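Local atomic coordinates of protein (hdlp (histone deacetylase-like protein)) (Aquifex aeolicus, PDB entry 1C3P), a protein that probably acts as a zinc-dependent deacetylase of the histone deacetylase family, with a likely part in acetoin breakdown. Residues G225-D228 with N229-L232; A169-D173 with G174-A178; K202-L205 with E206-G209; Y143-N146 with P147-G150. All blocks are in the same frame, centred on the assembly; numbering follows the deposited sequence.

Interaction 1. Residues G225-D228 with N229-L232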
ATOM      1  N   GLY A 225       7.615  -4.766  17.798  1.00 20.77           N
ATOM      2  CA  GLY A 225       6.640  -5.408  18.661  1.00 20.30           C
ATOM      3  C   GLY A 225       5.355  -4.626  18.846  1.00 20.63           C
ATOM      4  O   GLY A 225       4.617  -4.880  19.789  1.00 20.66           O
ATOM      5  N   LEU A 226       5.076  -3.690  17.942  1.00 20.37           N
ATOM      6  CA  LEU A 226       3.876  -2.856  18.040  1.00 18.71           C
ATOM      7  C   LEU A 226       2.595  -3.691  18.178  1.00 19.84           C
ATOM      8  O   LEU A 226       2.397  -4.638  17.423  1.00 18.13           O
ATOM      9  CB  LEU A 226       3.741  -1.998  16.784  1.00 13.63           C
ATOM     10  CG  LEU A 226       2.757  -0.839  16.933  1.00 18.44           C
ATOM     11  CD1 LEU A 226       3.446   0.228  17.784  1.00 18.09           C
ATOM     12  CD2 LEU A 226       2.385  -0.251  15.568  1.00 17.96           C
ATOM     13  N   ASN A 227       1.725  -3.337  19.123  1.00 23.30           N
ATOM     14  CA  ASN A 227       0.477  -4.080  19.268  1.00 20.88           C
ATOM     15  C   ASN A 227      -0.683  -3.263  18.724  1.00 25.24           C
ATOM     16  O   ASN A 227      -0.506  -2.106  18.327  1.00 18.54           O
ATOM     17  CB  ASN A 227       0.218  -4.510  20.730  1.00 21.73           C
ATOM     18  CG  ASN A 227       0.045  -3.336  21.679  1.00 20.47           C
ATOM     19  OD1 ASN A 227      -0.714  -2.401  21.409  1.00 23.80           O
ATOM     20  ND2 ASN A 227       0.731  -3.399  22.820  1.00 21.08           N
ATOM     21  N   ASP A 228      -1.871  -3.860  18.706  1.00 19.41           N
ATOM     22  CA  ASP A 228      -3.044  -3.189  18.157  1.00 22.15           C
ATOM     23  C   ASP A 228      -3.404  -1.866  18.787  1.00 18.83           C
ATOM     24  O   ASP A 228      -3.770  -0.928  18.087  1.00 16.28           O
ATOM     25  CB  ASP A 228      -4.271  -4.112  18.216  1.00 16.82           C
ATOM     26  CG  ASP A 228      -4.161  -5.287  17.280  1.00 30.68           C
ATOM     27  OD1 ASP A 228      -3.309  -5.227  16.364  1.00 23.87           O
ATOM     28  OD2 ASP A 228      -4.944  -6.256  17.443  1.00 25.02           O
ATOM     29  N   ASN A 229      -3.343  -1.795  20.114  1.00 20.73           N
ATOM     30  CA  ASN A 229      -3.684  -0.570  20.812  1.00 21.75           C
ATOM     31  C   ASN A 229      -2.716   0.543  20.477  1.00 18.47           C
ATOM     32  O   ASN A 229      -3.116   1.700  20.298  1.00 22.47           O
ATOM     33  CB  ASN A 229      -3.724  -0.838  22.313  1.00 19.46           C
ATOM     34  CG  ASN A 229      -4.915  -1.680  22.699  1.00 27.14           C
ATOM     35  OD1 ASN A 229      -6.041  -1.199  22.683  1.00 33.03           O
ATOM     36  ND2 ASN A 229      -4.682  -2.953  23.004  1.00 21.35           N
ATOM     37  N   GLU A 230      -1.445   0.188  20.339  1.00 17.79           N
ATOM     38  CA  GLU A 230      -0.443   1.191  20.006  1.00 21.18           C
ATOM     39  C   GLU A 230      -0.632   1.721  18.587  1.00 16.89           C
ATOM     40  O   GLU A 230      -0.527   2.922  18.346  1.00 19.45           O
ATOM     41  CB  GLU A 230       0.959   0.605  20.177  1.00 20.54           C
ATOM     42  CG  GLU A 230       1.233   0.148  21.604  1.00 28.98           C
ATOM     43  CD  GLU A 230       2.605  -0.467  21.750  1.00 24.35           C
ATOM     44  OE1 GLU A 230       2.977  -1.261  20.866  1.00 22.00           O
ATOM     45  OE2 GLU A 230       3.290  -0.178  22.752  1.00 24.99           O
ATOM     46  N   PHE A 231      -0.927   0.831  17.647  1.00 15.68           N
ATOM     47  CA  PHE A 231      -1.140   1.267  16.269  1.00 15.78           C
ATOM     48  C   PHE A 231      -2.346   2.213  16.199  1.00 18.54           C
ATOM     49  O   PHE A 231      -2.251   3.321  15.668  1.00 18.86           O
ATOM     50  CB  PHE A 231      -1.375   0.059  15.356  1.00 13.22           C
ATOM     51  CG  PHE A 231      -1.435   0.407  13.889  1.00 20.63           C
ATOM     52  CD1 PHE A 231      -0.299   0.861  13.217  1.00 18.42           C
ATOM     53  CD2 PHE A 231      -2.620   0.277  13.178  1.00 21.10           C
ATOM     54  CE1 PHE A 231      -0.346   1.177  11.862  1.00 17.67           C
ATOM     55  CE2 PHE A 231      -2.679   0.592  11.815  1.00 28.29           C
ATOM     56  CZ  PHE A 231      -1.534   1.044  11.158  1.00 27.85           C
ATOM     57  N   LEU A 232      -3.486   1.788  16.741  1.00 19.07           N
ATOM     58  CA  LEU A 232      -4.688   2.624  16.687  1.00 17.39           C
ATOM     59  C   LEU A 232      -4.550   3.924  17.467  1.00 19.82           C
ATOM     60  O   LEU A 232      -5.090   4.940  17.066  1.00 21.80           O
ATOM     61  CB  LEU A 232      -5.903   1.834  17.166  1.00 24.53           C
ATOM     62  CG  LEU A 232      -6.202   0.604  16.296  1.00 16.64           C
ATOM     63  CD1 LEU A 232      -7.276  -0.230  16.985  1.00 26.70           C
ATOM     64  CD2 LEU A 232      -6.630   0.988  14.890  1.00 18.77           C
TER
HETATM   65  O   HOH W   1       3.872  -4.203  22.309  1.00 31.21           O
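Asn227 and Glu230 exchange side chain for backbone at the start of helix 228-245, forming a capping box. Asn227 OD1 accepts from Glu230 N at 2.9 Å, and Glu230 OE1 accepts from Asn227 N at 3.0 Å on the anti side of its carboxylate. Asparagine suits the N-cap because its short side chain, with CG set between backbone N and carbonyl carbon (chi1 63°), can fold back over the first turn. The amide and carboxylate end up stacked, with planes 27° apart. On the tightly packed side, Leu226 lays CD1 3.5 Å from Glu230 CB and sets CD2 3.7 Å from Phe231 CD1, at the edge of the ring; Phe231 packs on Ala278 of helix 272-286. The opposite character appears at exposed Gly225, whose O takes a bond of 2.7 Å from a water whose links to Asn227 ND2 and Glu230 OE1 are weak; ND2 also donates to the carbonyl of Glu359. Asp228 turns to Ser271 and the backbone of Arg356, while Glu230 OE2 forms a salt bridge with Arg361. Both carboxylates are likely favoured by the helix dipole, and the box gives side-chain acceptors to Asn227 N and to Glu230 N in the first turn.

Interaction 2. Residues A169-D173 with G174-A178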
ATOM      1  N   ALA A 169       3.498  -0.705   6.761  1.00 14.11           N
ATOM      2  CA  ALA A 169       4.499  -0.763   7.835  1.00 19.61           C
ATOM      3  C   ALA A 169       5.849  -0.145   7.452  1.00 18.23           C
ATOM      4  O   ALA A 169       6.773  -0.119   8.264  1.00 17.20           O
ATOM      5  CB  ALA A 169       4.700  -2.234   8.300  1.00 13.56           C
ATOM      6  N   HIS A 170       5.966   0.328   6.212  1.00 16.53           N
ATOM      7  CA  HIS A 170       7.198   0.977   5.769  1.00 17.51           C
ATOM      8  C   HIS A 170       6.856   2.375   5.275  1.00 16.72           C
ATOM      9  O   HIS A 170       5.773   2.604   4.735  1.00 15.92           O
ATOM     10  CB  HIS A 170       7.881   0.198   4.633  1.00 22.32           C
ATOM     11  CG  HIS A 170       8.322  -1.178   5.015  1.00 25.38           C
ATOM     12  ND1 HIS A 170       7.470  -2.261   5.030  1.00 18.17           N
ATOM     13  CD2 HIS A 170       9.527  -1.639   5.427  1.00 19.33           C
ATOM     14  CE1 HIS A 170       8.133  -3.331   5.433  1.00 30.34           C
ATOM     15  NE2 HIS A 170       9.383  -2.980   5.681  1.00 17.51           N
ATOM     16  N   HIS A 171       7.792   3.304   5.451  1.00 15.28           N
ATOM     17  CA  HIS A 171       7.622   4.698   5.043  1.00 12.53           C
ATOM     18  C   HIS A 171       7.516   4.901   3.525  1.00 15.55           C
ATOM     19  O   HIS A 171       8.266   4.301   2.753  1.00 17.03           O
ATOM     20  CB  HIS A 171       8.798   5.503   5.623  1.00 14.09           C
ATOM     21  CG  HIS A 171       8.918   6.906   5.110  1.00 17.27           C
ATOM     22  ND1 HIS A 171       7.940   7.861   5.284  1.00 26.73           N
ATOM     23  CD2 HIS A 171       9.931   7.523   4.452  1.00 12.48           C
ATOM     24  CE1 HIS A 171       8.343   9.002   4.751  1.00 15.98           C
ATOM     25  NE2 HIS A 171       9.549   8.823   4.242  1.00 20.03           N
ATOM     26  N   CYS A 172       6.570   5.739   3.104  1.00 14.33           N
ATOM     27  CA  CYS A 172       6.377   6.067   1.690  1.00 13.65           C
ATOM     28  C   CYS A 172       7.417   7.125   1.300  1.00 16.52           C
ATOM     29  O   CYS A 172       7.074   8.266   0.982  1.00 14.95           O
ATOM     30  CB  CYS A 172       4.959   6.626   1.467  1.00 12.99           C
ATOM     31  SG  CYS A 172       4.432   7.879   2.677  1.00 17.17           S
ATOM     32  N   ASP A 173       8.690   6.745   1.294  1.00 15.42           N
ATOM     33  CA  ASP A 173       9.729   7.714   0.986  1.00 14.75           C
ATOM     34  C   ASP A 173       9.600   8.337  -0.399  1.00 16.39           C
ATOM     35  O   ASP A 173       9.884   9.523  -0.580  1.00 16.48           O
ATOM     36  CB  ASP A 173      11.130   7.109   1.196  1.00 17.73           C
ATOM     37  CG  ASP A 173      11.356   5.817   0.434  1.00 22.84           C
ATOM     38  OD1 ASP A 173      12.516   5.339   0.446  1.00 18.68           O
ATOM     39  OD2 ASP A 173      10.406   5.269  -0.164  1.00 15.34           O
ATOM     40  N   GLY A 174       9.146   7.538  -1.362  1.00 15.58           N
ATOM     41  CA  GLY A 174       8.935   8.032  -2.706  1.00 13.97           C
ATOM     42  C   GLY A 174       7.866   9.117  -2.695  1.00 18.44           C
ATOM     43  O   GLY A 174       8.068  10.184  -3.271  1.00 15.48           O
ATOM     44  N   VAL A 175       6.724   8.857  -2.061  1.00 16.84           N
ATOM     45  CA  VAL A 175       5.649   9.857  -1.988  1.00 16.54           C
ATOM     46  C   VAL A 175       6.106  11.101  -1.193  1.00 19.21           C
ATOM     47  O   VAL A 175       5.780  12.239  -1.546  1.00 17.75           O
ATOM     48  CB  VAL A 175       4.380   9.245  -1.328  1.00 15.88           C
ATOM     49  CG1 VAL A 175       3.202  10.259  -1.360  1.00 15.35           C
ATOM     50  CG2 VAL A 175       3.996   7.956  -2.059  1.00 15.62           C
ATOM     51  N   GLN A 176       6.853  10.890  -0.115  1.00 17.74           N
ATOM     52  CA  GLN A 176       7.329  12.029   0.675  1.00 15.66           C
ATOM     53  C   GLN A 176       8.146  12.992  -0.177  1.00 16.33           C
ATOM     54  O   GLN A 176       7.911  14.198  -0.185  1.00 17.46           O
ATOM     55  CB  GLN A 176       8.193  11.560   1.850  1.00 16.64           C
ATOM     56  CG  GLN A 176       8.808  12.721   2.622  1.00 17.00           C
ATOM     57  CD  GLN A 176       9.520  12.289   3.870  1.00 21.52           C
ATOM     58  OE1 GLN A 176       8.921  11.666   4.749  1.00 21.72           O
ATOM     59  NE2 GLN A 176      10.815  12.627   3.972  1.00 20.30           N
ATOM     60  N   GLU A 177       9.118  12.451  -0.896  1.00 22.24           N
ATOM     61  CA  GLU A 177       9.969  13.289  -1.738  1.00 19.67           C
ATOM     62  C   GLU A 177       9.160  14.024  -2.793  1.00 20.42           C
ATOM     63  O   GLU A 177       9.366  15.215  -3.052  1.00 17.05           O
ATOM     64  CB  GLU A 177      11.025  12.419  -2.415  1.00 15.55           C
ATOM     65  CG  GLU A 177      12.008  13.209  -3.281  1.00 20.24           C
ATOM     66  CD  GLU A 177      13.103  12.325  -3.842  1.00 27.00           C
ATOM     67  OE1 GLU A 177      13.046  11.958  -5.038  1.00 30.23           O
ATOM     68  OE2 GLU A 177      14.012  11.969  -3.066  1.00 26.89           O
ATOM     69  N   ALA A 178       8.218  13.309  -3.392  1.00 19.67           N
ATOM     70  CA  ALA A 178       7.381  13.871  -4.447  1.00 18.18           C
ATOM     71  C   ALA A 178       6.599  15.136  -4.075  1.00 17.56           C
ATOM     72  O   ALA A 178       6.391  16.024  -4.910  1.00 17.72           O
ATOM     73  CB  ALA A 178       6.422  12.801  -4.955  1.00 12.76           C
TER
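Cys172 lays its CB against the branched side of Val175, with CB of Cys172 3.9 Å from CB of Val175. This small apolar contact belongs to a larger buried patch, since both side chains also rest on Tyr164 of strand 162-166 and Val187 of strand 185-192. A compact thiol and a beta-branched valine fit such a place between helix and sheet. Cys172 is also the N-cap residue of helix 173-179 and the centre of an inverse gamma turn, closed by a weak bond from Asp173 N to His171 O (2.9 Å). Its carbonyl starts the helical ladder: Gln176 N donates to Cys172 O at 2.9 Å, and Glu177 N follows with Asp173 O at 3.0 Å. In Asp173, chi1 54° sets CG between backbone N and carbonyl carbon, and OD1 bonds to Asn139 ND2. The extended chain of Gln176 brings its amide beside the His171 ring, though the fine fit there is doubtful. The glutamine amide has partners beyond, Asn219 at OE1 and Glu207 at NE2, as a buried amide requires. Just upstream stands His170, which binds zinc in another structure of this protein; no metal is bound here. Cys172 and Val175 thus give the apolar side facing the sheet, while the Gln176 amide gives a polar end that ties the helix start, and the chain leaving the metal site, to the neighbouring loop and strand.

Interaction 3. Residues K202-L205 with E206-G209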
ATOM      1  N   LYS A 202      15.189   7.565   5.467  1.00 20.03           N
ATOM      2  CA  LYS A 202      14.103   8.543   5.573  1.00 17.01           C
ATOM      3  C   LYS A 202      12.985   7.947   6.407  1.00 17.02           C
ATOM      4  O   LYS A 202      12.986   6.751   6.666  1.00 20.20           O
ATOM      5  CB  LYS A 202      13.579   8.876   4.170  1.00 19.24           C
ATOM      6  CG  LYS A 202      14.632   9.523   3.292  1.00 36.04           C
ATOM      7  CD  LYS A 202      14.658   8.885   1.925  1.00 45.11           C
ATOM      8  CE  LYS A 202      15.877   9.329   1.130  1.00 55.83           C
ATOM      9  NZ  LYS A 202      16.011   8.596  -0.160  1.00 28.09           N
ATOM     10  N   GLY A 203      12.028   8.771   6.824  1.00 22.94           N
ATOM     11  CA  GLY A 203      10.950   8.253   7.648  1.00 19.38           C
ATOM     12  C   GLY A 203      10.981   8.764   9.082  1.00 20.48           C
ATOM     13  O   GLY A 203      10.130   8.403   9.896  1.00 18.55           O
ATOM     14  N   PHE A 204      11.960   9.604   9.404  1.00 15.42           N
ATOM     15  CA  PHE A 204      12.066  10.135  10.765  1.00 20.73           C
ATOM     16  C   PHE A 204      11.051  11.245  11.035  1.00 18.73           C
ATOM     17  O   PHE A 204      10.641  11.984  10.129  1.00 20.18           O
ATOM     18  CB  PHE A 204      13.497  10.635  11.058  1.00 19.97           C
ATOM     19  CG  PHE A 204      14.533   9.551  10.996  1.00 19.63           C
ATOM     20  CD1 PHE A 204      15.111   9.188   9.779  1.00 24.96           C
ATOM     21  CD2 PHE A 204      14.884   8.846  12.144  1.00 18.92           C
ATOM     22  CE1 PHE A 204      16.023   8.139   9.707  1.00 20.66           C
ATOM     23  CE2 PHE A 204      15.795   7.789  12.083  1.00 24.86           C
ATOM     24  CZ  PHE A 204      16.363   7.436  10.867  1.00 23.66           C
ATOM     25  N   LEU A 205      10.666  11.351  12.299  1.00 19.46           N
ATOM     26  CA  LEU A 205       9.676  12.321  12.758  1.00 21.09           C
ATOM     27  C   LEU A 205       9.990  13.770  12.438  1.00 23.53           C
ATOM     28  O   LEU A 205       9.078  14.558  12.232  1.00 21.28           O
ATOM     29  CB  LEU A 205       9.469  12.160  14.267  1.00 23.44           C
ATOM     30  CG  LEU A 205       8.525  13.119  14.992  1.00 23.23           C
ATOM     31  CD1 LEU A 205       7.123  13.017  14.426  1.00 24.06           C
ATOM     32  CD2 LEU A 205       8.539  12.769  16.467  1.00 30.63           C
ATOM     33  N   GLU A 206      11.273  14.120  12.363  1.00 21.59           N
ATOM     34  CA  GLU A 206      11.648  15.513  12.101  1.00 27.89           C
ATOM     35  C   GLU A 206      11.523  15.935  10.642  1.00 22.86           C
ATOM     36  O   GLU A 206      11.741  17.102  10.314  1.00 21.21           O
ATOM     37  CB  GLU A 206      13.079  15.777  12.582  1.00 28.90           C
ATOM     38  CG  GLU A 206      13.463  14.944  13.786  1.00 48.55           C
ATOM     39  CD  GLU A 206      13.668  13.492  13.397  1.00 46.86           C
ATOM     40  OE1 GLU A 206      13.657  12.614  14.281  1.00 21.58           O
ATOM     41  OE2 GLU A 206      13.853  13.239  12.186  1.00 63.58           O
ATOM     42  N   GLU A 207      11.200  14.996   9.757  1.00 25.04           N
ATOM     43  CA  GLU A 207      11.036  15.328   8.341  1.00 19.61           C
ATOM     44  C   GLU A 207       9.611  15.842   8.160  1.00 28.83           C
ATOM     45  O   GLU A 207       8.674  15.053   7.981  1.00 18.11           O
ATOM     46  CB  GLU A 207      11.278  14.080   7.478  1.00 20.75           C
ATOM     47  CG  GLU A 207      12.741  13.626   7.470  1.00 18.44           C
ATOM     48  CD  GLU A 207      12.874  12.144   7.247  1.00 24.75           C
ATOM     49  OE1 GLU A 207      12.109  11.594   6.432  1.00 22.17           O
ATOM     50  OE2 GLU A 207      13.755  11.531   7.872  1.00 15.50           O
ATOM     51  N   ILE A 208       9.446  17.165   8.194  1.00 21.60           N
ATOM     52  CA  ILE A 208       8.116  17.745   8.073  1.00 22.37           C
ATOM     53  C   ILE A 208       7.925  18.581   6.818  1.00 24.74           C
ATOM     54  O   ILE A 208       6.996  19.367   6.726  1.00 22.68           O
ATOM     55  CB  ILE A 208       7.767  18.592   9.333  1.00 28.84           C
ATOM     56  CG1 ILE A 208       7.910  17.741  10.594  1.00 21.61           C
ATOM     57  CG2 ILE A 208       6.336  19.086   9.260  1.00 43.26           C
ATOM     58  CD1 ILE A 208       7.619  18.478  11.879  1.00 41.40           C
ATOM     59  N   GLY A 209       8.799  18.414   5.837  1.00 22.80           N
ATOM     60  CA  GLY A 209       8.624  19.183   4.623  1.00 20.43           C
ATOM     61  C   GLY A 209       9.683  20.250   4.471  1.00 25.56           C
ATOM     62  O   GLY A 209      10.563  20.388   5.326  1.00 25.22           O
TER
HETATM   63  O   HOH W   2      12.151   9.929  14.415  1.00 20.83           O
HETATM   64  O   HOH W   3       7.132  14.239  10.176  1.00 21.46           O
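Glu207 turns its carboxylate back onto two successive backbone N-H groups in the loop between strands 185-192 and 217-222. Gly203 N donates to Glu207 OE1 at 2.9 Å in an almost straight bond (170°) on the syn side, whereas Phe204 N reaches Glu207 OE2 at 3.0 Å from above the carboxylate plane. With CG beside its backbone N (chi1 -69°) and extended beyond, the chain reaches back to these N-H groups; OE1 has a further donor in Gln176. A type I turn from Phe204 to Glu207 is closed by Glu207 N donating to Phe204 O at 3.1 Å, and the same carbonyl receives ND2 of Asn219 on strand 217-222. Replacing Glu207 by an alanine would probably leave the N-H groups of Gly203 and Phe204 and NE2 of Gln176 without their acceptor, setting the loop free to shift. Waters finish the turn: one joins Leu205 N to Glu206 OE1, another bridges Leu205 O and Glu207 O, both 2.8 Å from it. Further out, Phe204 presents the edge of its ring, CD1 lying 3.3 Å from Glu207 OE2. Leu205 directs its side chain to Pro221 and to Lys370 and Ala371 of helix 362-372. Glycine suits position 203, whose positive phi would jam a side chain against the preceding carbonyl. One carboxylate therefore ties the loop's backbone together, and its charge is probably eased by three N-H donors.

Interaction 4. Residues Y143-N146 with P147-G150. Unlike the reference sequence in segment 143-146: Asn146 (reference Asp).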
ATOM      1  N   TYR A 143       8.916   0.401  -9.026  1.00 12.50           N
ATOM      2  CA  TYR A 143       9.444   1.031 -10.232  1.00 15.32           C
ATOM      3  C   TYR A 143       8.612   2.241 -10.645  1.00 17.35           C
ATOM      4  O   TYR A 143       9.143   3.195 -11.210  1.00 16.67           O
ATOM      5  CB  TYR A 143       9.487   0.061 -11.416  1.00 13.07           C
ATOM      6  CG  TYR A 143      10.170  -1.255 -11.111  1.00 15.80           C
ATOM      7  CD1 TYR A 143       9.470  -2.301 -10.512  1.00 15.48           C
ATOM      8  CD2 TYR A 143      11.516  -1.452 -11.429  1.00 14.60           C
ATOM      9  CE1 TYR A 143      10.096  -3.531 -10.239  1.00 11.99           C
ATOM     10  CE2 TYR A 143      12.150  -2.668 -11.160  1.00 10.74           C
ATOM     11  CZ  TYR A 143      11.429  -3.702 -10.567  1.00 20.89           C
ATOM     12  OH  TYR A 143      12.028  -4.924 -10.339  1.00 18.87           O
ATOM     13  N   ILE A 144       7.309   2.199 -10.371  1.00 14.93           N
ATOM     14  CA  ILE A 144       6.429   3.311 -10.709  1.00 14.17           C
ATOM     15  C   ILE A 144       5.661   3.670  -9.441  1.00 17.22           C
ATOM     16  O   ILE A 144       5.124   2.786  -8.768  1.00 14.72           O
ATOM     17  CB  ILE A 144       5.454   2.905 -11.815  1.00 14.87           C
ATOM     18  CG1 ILE A 144       6.250   2.461 -13.054  1.00 16.98           C
ATOM     19  CG2 ILE A 144       4.471   4.037 -12.099  1.00 13.55           C
ATOM     20  CD1 ILE A 144       5.401   2.055 -14.264  1.00 17.42           C
ATOM     21  N   ASN A 145       5.618   4.957  -9.107  1.00 13.46           N
ATOM     22  CA  ASN A 145       4.926   5.396  -7.893  1.00 16.09           C
ATOM     23  C   ASN A 145       3.465   5.746  -8.245  1.00 15.04           C
ATOM     24  O   ASN A 145       3.174   6.888  -8.605  1.00 15.72           O
ATOM     25  CB  ASN A 145       5.651   6.624  -7.325  1.00 14.50           C
ATOM     26  CG  ASN A 145       5.248   6.925  -5.896  1.00 15.64           C
ATOM     27  OD1 ASN A 145       4.068   7.048  -5.588  1.00 14.97           O
ATOM     28  ND2 ASN A 145       6.232   7.028  -5.013  1.00 16.74           N
ATOM     29  N   ASN A 146       2.539   4.791  -8.148  1.00 12.34           N
ATOM     30  CA  ASN A 146       1.159   5.109  -8.542  1.00 15.31           C
ATOM     31  C   ASN A 146       0.532   6.144  -7.608  1.00 13.04           C
ATOM     32  O   ASN A 146      -0.269   6.966  -8.043  1.00 14.76           O
ATOM     33  CB  ASN A 146       0.320   3.832  -8.697  1.00 15.81           C
ATOM     34  CG  ASN A 146       0.154   3.079  -7.408  1.00 15.25           C
ATOM     35  OD1 ASN A 146      -0.883   3.182  -6.766  1.00 13.57           O
ATOM     36  ND2 ASN A 146       1.189   2.332  -7.005  1.00 10.85           N
ATOM     37  N   PRO A 147       0.866   6.114  -6.305  1.00 14.28           N
ATOM     38  CA  PRO A 147       0.244   7.172  -5.496  1.00 13.51           C
ATOM     39  C   PRO A 147       0.609   8.588  -6.030  1.00 18.86           C
ATOM     40  O   PRO A 147      -0.247   9.488  -6.076  1.00 16.24           O
ATOM     41  CB  PRO A 147       0.824   6.923  -4.108  1.00 14.44           C
ATOM     42  CG  PRO A 147       0.943   5.389  -4.091  1.00 12.32           C
ATOM     43  CD  PRO A 147       1.646   5.200  -5.447  1.00  7.62           C
ATOM     44  N   ALA A 148       1.866   8.788  -6.442  1.00 15.01           N
ATOM     45  CA  ALA A 148       2.288  10.111  -6.944  1.00 15.58           C
ATOM     46  C   ALA A 148       1.656  10.416  -8.298  1.00 14.94           C
ATOM     47  O   ALA A 148       1.280  11.555  -8.567  1.00 14.69           O
ATOM     48  CB  ALA A 148       3.819  10.200  -7.040  1.00 12.93           C
ATOM     49  N   VAL A 149       1.535   9.405  -9.146  1.00 12.49           N
ATOM     50  CA  VAL A 149       0.886   9.580 -10.439  1.00 15.31           C
ATOM     51  C   VAL A 149      -0.553   9.982 -10.150  1.00 20.14           C
ATOM     52  O   VAL A 149      -1.077  10.937 -10.740  1.00 17.32           O
ATOM     53  CB  VAL A 149       0.899   8.275 -11.259  1.00 14.77           C
ATOM     54  CG1 VAL A 149      -0.034   8.373 -12.483  1.00 14.68           C
ATOM     55  CG2 VAL A 149       2.314   7.984 -11.715  1.00 12.50           C
ATOM     56  N   GLY A 150      -1.183   9.268  -9.220  1.00 15.45           N
ATOM     57  CA  GLY A 150      -2.569   9.559  -8.884  1.00 20.96           C
ATOM     58  C   GLY A 150      -2.810  10.943  -8.308  1.00 24.16           C
ATOM     59  O   GLY A 150      -3.797  11.612  -8.646  1.00 19.50           O
TER
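Asn145 caps helix 146-156: its OD1 accepts from Ala148 N at 2.9 Å, the donor standing above the plane of the amide carbonyl. The side chain gets there with CG opposite its backbone N (chi1 -165°), and this brings OD1 to 3.0 Å from Pro147 CD. Its other end, ND2, donates to the carbonyl of Ala133, so both halves of the buried amide are used and its rotation is fixed. The backbone O of Asn145 accepts from Val149 N at 3.1 Å and lies 3.4 Å from Val149 CG2. A leucine in place of Asn145 would be likely to leave Ala148 N and the Ala133 carbonyl without their partners in a buried setting. Asn146, which differs from the aspartate of the reference sequence, follows as the first helical residue. Its flat amide lies over the start of the proline ring, with CG 3.3 Å from Pro147 CD, while OD1 is held by Thr110 and by Gly129 N. From its backbone, Asn146 O takes a short bond from Gly150 N (2.7 Å), a close approach that glycine suits. Proline suits the first turn because it has no N-H to satisfy, and it packs on Leu292 of the sheet and Val175 of helix 173-179. The arrangement is an asparagine N-cap with proline in the first turn, beginning a helix packed against the parallel sheet of the arginase/deacetylase alpha/beta fold.

How the interactions relate
Interactions 1, 2 and 4 all mark helix starts and are largely buried, whereas interaction 3 is a surface turn without regular structure, held largely by a carboxylate and water. Interactions 2 and 4 lie nearest the middle of the chain and touch: Val175 packs on Pro147, so their two helices share a buried apolar seam. Interaction 2 also meets interaction 3 through Gln176 and Glu207, so the buried helix start is tied by a polar contact to the surface turn. Interaction 1 lies far from the chain's centre, about 21 Å between centres from interactions 2 and 3; its cap is a box of one asparagine and one glutamate, with water at its edge, while that of interaction 4 relies on a neutral, buried amide.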